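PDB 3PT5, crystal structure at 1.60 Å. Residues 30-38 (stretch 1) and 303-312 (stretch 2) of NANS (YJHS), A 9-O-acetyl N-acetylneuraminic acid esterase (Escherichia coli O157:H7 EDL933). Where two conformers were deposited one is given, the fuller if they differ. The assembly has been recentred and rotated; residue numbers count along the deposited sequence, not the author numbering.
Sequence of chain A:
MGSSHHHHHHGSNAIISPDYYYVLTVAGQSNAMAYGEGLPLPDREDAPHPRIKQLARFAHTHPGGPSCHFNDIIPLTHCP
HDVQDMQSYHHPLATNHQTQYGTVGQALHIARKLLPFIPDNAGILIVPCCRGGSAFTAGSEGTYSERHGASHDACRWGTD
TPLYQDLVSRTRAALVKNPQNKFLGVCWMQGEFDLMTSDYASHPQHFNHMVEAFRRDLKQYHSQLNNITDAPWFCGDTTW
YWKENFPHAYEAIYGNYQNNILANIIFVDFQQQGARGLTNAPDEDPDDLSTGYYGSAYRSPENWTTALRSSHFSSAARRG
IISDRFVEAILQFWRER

Stretch 1, residues 30-38: SNAMAYGEG
Stretch 2, residues 303-312: NWTTALRSSH

The two stretches meet in a compact, largely polar contact in which a buried carboxylate, Glu37, gathers the hydrogen bonds at one end and an aromatic pair with an amide anchor closes the other. Residues that touch across the two stretches are at least 267 positions apart in sequence. Together the stretches bury 422 Å². Stretch 1 begins with a 3-10 segment, residues 30-32 (phi/psi -52/-40 at Ser30, -79/-6 at Asn31), followed by Met33, whose N hydrogen-bonds to Ser30 O at 3.2 Å, and continues as loop; stretch 2 has no regular helix or strand. The stretches run in opposite senses: the CA atoms of Asn31 and His312 lie 5.9 Å apart, those of Glu37 and Trp304 (phi/psi -92/175) 7.1 Å.

Glu37 (phi/psi -93/-13) points toward stretch 2 and extends with chi1 m (-75°), chi2 t and chi3 -3°, which carries its carboxylate among donors from Thr305 and Arg309. Its OE2 accepts from Thr305 N at 2.8 Å (171°) and from Thr305 OG1 at 2.7 Å, so a single threonine, chi1 p and phi/psi -80/-77, grips one oxygen with both backbone and side chain. The other oxygen, OE1, forms a salt bridge with Arg309 NH2 at 2.8 Å (172°), supplemented by a weak hydrogen bond from Arg309 NE to Glu37 OE1 at 3.5 Å. Arg309 (phi/psi -74/-41) is folded, with chi1 to chi3 all m (-45°, -56°, -63°) and chi4 -70°, and Glu37 OE1 lies at the edge of its guanidinium; its CA-to-CB bond points sideways, but the end of the side chain comes nearer. Water 1 braces this cluster, donating to Glu37 OE2 (2.7 Å) and Thr306 O (2.6 Å) and accepting from Arg309 NE (2.8 Å). The arginine's positive charge thus balances the buried carboxylate.

At the other end, Asn31 (chi1 m, -79°; chi2 -46°) sends ND2 to Ser311 O at 3.0 Å (167°), its amide supplying a donor to a backbone carbonyl. Within stretch 2, Ser311 (phi/psi -80/-14, chi1 p) donates from OG to Leu308 O at 2.8 Å.

His312 (phi/psi -127/146, chi1 m at -44°, chi2 105°) points toward stretch 1. Tyr35 (phi/psi -118/8, chi1 -90°, chi2 74°) points toward stretch 2, and its CD2 lies over one face of the imidazole, 3.5 Å from His312 NE2. Both residues are buried, and their flat rings suit close packing: the other stretch covers 72 Å² of Tyr35 and 88 Å² of His312. The ring centroids are 4.6 Å apart, with planes inclined at 33°. Tyr35 CD2 also packs 3.9 Å from Thr305 CB, so the aromatic ring bridges the two ends. Ser30 OG, chi1 p, sits at the edge of the imidazole, 3.0 Å from His312 NE2.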

# COMPACT_ATOMS: atom_id res chain seq x y z
N SER A 30 0.69 0.50 8.00
CA SER A 30 -0.25 -0.61 7.91
C SER A 30 -1.42 -0.44 6.97
O SER A 30 -1.80 -1.39 6.29
CB SER A 30 -0.77 -1.02 9.30
OG SER A 30 -1.53 0.02 9.87
N ASN A 31 -2.01 0.77 6.92
CA ASN A 31 -3.23 0.91 6.11
C ASN A 31 -3.00 1.03 4.60
O ASN A 31 -3.94 0.98 3.82
CB ASN A 31 -4.14 2.02 6.68
CG ASN A 31 -4.92 1.52 7.88
OD1 ASN A 31 -5.49 0.41 7.83
ND2 ASN A 31 -4.93 2.30 8.97
N ALA A 32 -1.74 1.11 4.21
CA ALA A 32 -1.34 1.09 2.80
C ALA A 32 -1.22 -0.35 2.28
O ALA A 32 -1.22 -0.57 1.07
CB ALA A 32 -0.02 1.79 2.61
N MET A 33 -1.11 -1.30 3.21
CA MET A 33 -0.76 -2.67 2.87
C MET A 33 -1.77 -3.67 3.40
O MET A 33 -2.87 -3.31 3.76
CB MET A 33 0.65 -2.97 3.39
CG MET A 33 0.88 -2.62 4.84
SD MET A 33 2.50 -3.19 5.42
CE MET A 33 2.26 -4.98 5.38
N ALA A 34 -1.38 -4.94 3.46
CA ALA A 34 -2.33 -5.98 3.73
C ALA A 34 -2.58 -6.14 5.23
O ALA A 34 -1.96 -6.96 5.89
CB ALA A 34 -1.81 -7.31 3.11
N TYR A 35 -3.49 -5.34 5.76
CA TYR A 35 -3.94 -5.46 7.14
C TYR A 35 -5.43 -5.77 7.22
O TYR A 35 -5.97 -5.83 8.29
CB TYR A 35 -3.57 -4.24 7.95
CG TYR A 35 -2.20 -4.37 8.62
CD1 TYR A 35 -1.03 -4.27 7.86
CD2 TYR A 35 -2.08 -4.62 10.00
CE1 TYR A 35 0.20 -4.35 8.46
CE2 TYR A 35 -0.83 -4.71 10.60
CZ TYR A 35 0.31 -4.58 9.81
OH TYR A 35 1.55 -4.67 10.45
N GLY A 36 -6.08 -6.04 6.09
CA GLY A 36 -7.46 -6.56 6.13
C GLY A 36 -7.49 -7.98 6.67
O GLY A 36 -6.78 -8.86 6.16
N GLU A 37 -8.30 -8.20 7.71
CA GLU A 37 -8.33 -9.52 8.38
C GLU A 37 -9.39 -10.49 7.86
O GLU A 37 -9.35 -11.68 8.20
CB GLU A 37 -8.46 -9.35 9.90
CG GLU A 37 -7.17 -8.91 10.55
CD GLU A 37 -7.34 -8.57 12.02
OE1 GLU A 37 -8.48 -8.61 12.57
OE2 GLU A 37 -6.32 -8.28 12.64
N GLY A 38 -10.36 -10.01 7.07
CA GLY A 38 -11.32 -10.89 6.46
C GLY A 38 -10.69 -11.76 5.37
O GLY A 38 -9.69 -11.37 4.75
N ASN A 303 -4.24 -15.27 16.11
CA ASN A 303 -4.16 -15.14 14.65
C ASN A 303 -4.47 -13.74 14.08
O ASN A 303 -4.37 -13.56 12.86
CB ASN A 303 -5.01 -16.23 13.97
CG ASN A 303 -6.42 -16.16 14.37
OD1 ASN A 303 -7.07 -15.11 14.24
ND2 ASN A 303 -6.94 -17.26 14.90
N TRP A 304 -4.77 -12.76 14.92
CA TRP A 304 -5.08 -11.43 14.36
C TRP A 304 -3.81 -10.58 14.29
O TRP A 304 -2.76 -11.01 14.75
CB TRP A 304 -6.22 -10.74 15.11
CG TRP A 304 -5.99 -10.36 16.55
CD1 TRP A 304 -4.81 -9.97 17.15
CD2 TRP A 304 -7.00 -10.22 17.54
NE1 TRP A 304 -5.04 -9.62 18.46
CE2 TRP A 304 -6.37 -9.77 18.73
CE3 TRP A 304 -8.38 -10.43 17.56
CZ2 TRP A 304 -7.09 -9.53 19.90
CZ3 TRP A 304 -9.08 -10.22 18.73
CH2 TRP A 304 -8.43 -9.79 19.89
N THR A 305 -3.92 -9.38 13.71
CA THR A 305 -2.77 -8.53 13.56
C THR A 305 -2.58 -7.85 14.92
O THR A 305 -1.77 -8.32 15.74
CB THR A 305 -2.92 -7.54 12.38
OG1 THR A 305 -4.13 -6.79 12.53
CG2 THR A 305 -2.94 -8.32 11.06
N THR A 306 -3.41 -6.85 15.18
CA THR A 306 -3.26 -5.95 16.30
C THR A 306 -4.49 -6.11 17.22
O THR A 306 -5.61 -6.31 16.73
CB THR A 306 -3.11 -4.52 15.71
OG1 THR A 306 -1.77 -4.34 15.19
CG2 THR A 306 -3.46 -3.45 16.72
N ALA A 307 -4.29 -6.04 18.54
CA ALA A 307 -5.42 -6.10 19.46
C ALA A 307 -6.46 -5.00 19.22
O ALA A 307 -7.66 -5.23 19.39
CB ALA A 307 -4.93 -6.11 20.92
N LEU A 308 -6.01 -3.81 18.81
CA LEU A 308 -6.91 -2.71 18.41
C LEU A 308 -7.49 -2.99 17.03
O LEU A 308 -6.79 -2.83 16.03
CB LEU A 308 -6.13 -1.38 18.38
CG LEU A 308 -5.80 -0.72 19.72
CD1 LEU A 308 -4.87 0.49 19.52
CD2 LEU A 308 -7.07 -0.30 20.48
N ARG A 309 -8.74 -3.40 16.97
CA ARG A 309 -9.32 -3.88 15.69
C ARG A 309 -9.60 -2.74 14.72
O ARG A 309 -9.35 -2.88 13.52
CB ARG A 309 -10.61 -4.69 15.93
CG ARG A 309 -10.54 -5.73 17.09
CD ARG A 309 -9.39 -6.74 16.92
NE ARG A 309 -9.51 -7.59 15.72
CZ ARG A 309 -10.43 -8.55 15.55
NH1 ARG A 309 -11.36 -8.77 16.48
NH2 ARG A 309 -10.44 -9.27 14.43
N SER A 310 -10.12 -1.64 15.25
CA SER A 310 -10.59 -0.49 14.47
C SER A 310 -9.44 0.36 13.89
O SER A 310 -9.68 1.33 13.15
CB SER A 310 -11.49 0.41 15.35
OG SER A 310 -10.76 0.82 16.50
N SER A 311 -8.21 -0.02 14.17
CA SER A 311 -7.09 0.75 13.68
C SER A 311 -6.74 0.50 12.21
O SER A 311 -5.95 1.27 11.62
CB SER A 311 -5.87 0.49 14.56
OG SER A 311 -5.51 -0.89 14.51
N HIS A 312 -7.29 -0.58 11.65
CA HIS A 312 -7.06 -0.91 10.25
C HIS A 312 -8.33 -1.12 9.45
O HIS A 312 -9.35 -1.63 9.97
CB HIS A 312 -6.23 -2.17 10.10
CG HIS A 312 -5.08 -2.22 11.02
ND1 HIS A 312 -4.89 -2.93 12.15
CD2 HIS A 312 -3.92 -1.52 10.80
CE1 HIS A 312 -3.63 -2.63 12.61
NE2 HIS A 312 -3.07 -1.76 11.78
O HOH W 1 -7.13 -6.56 14.58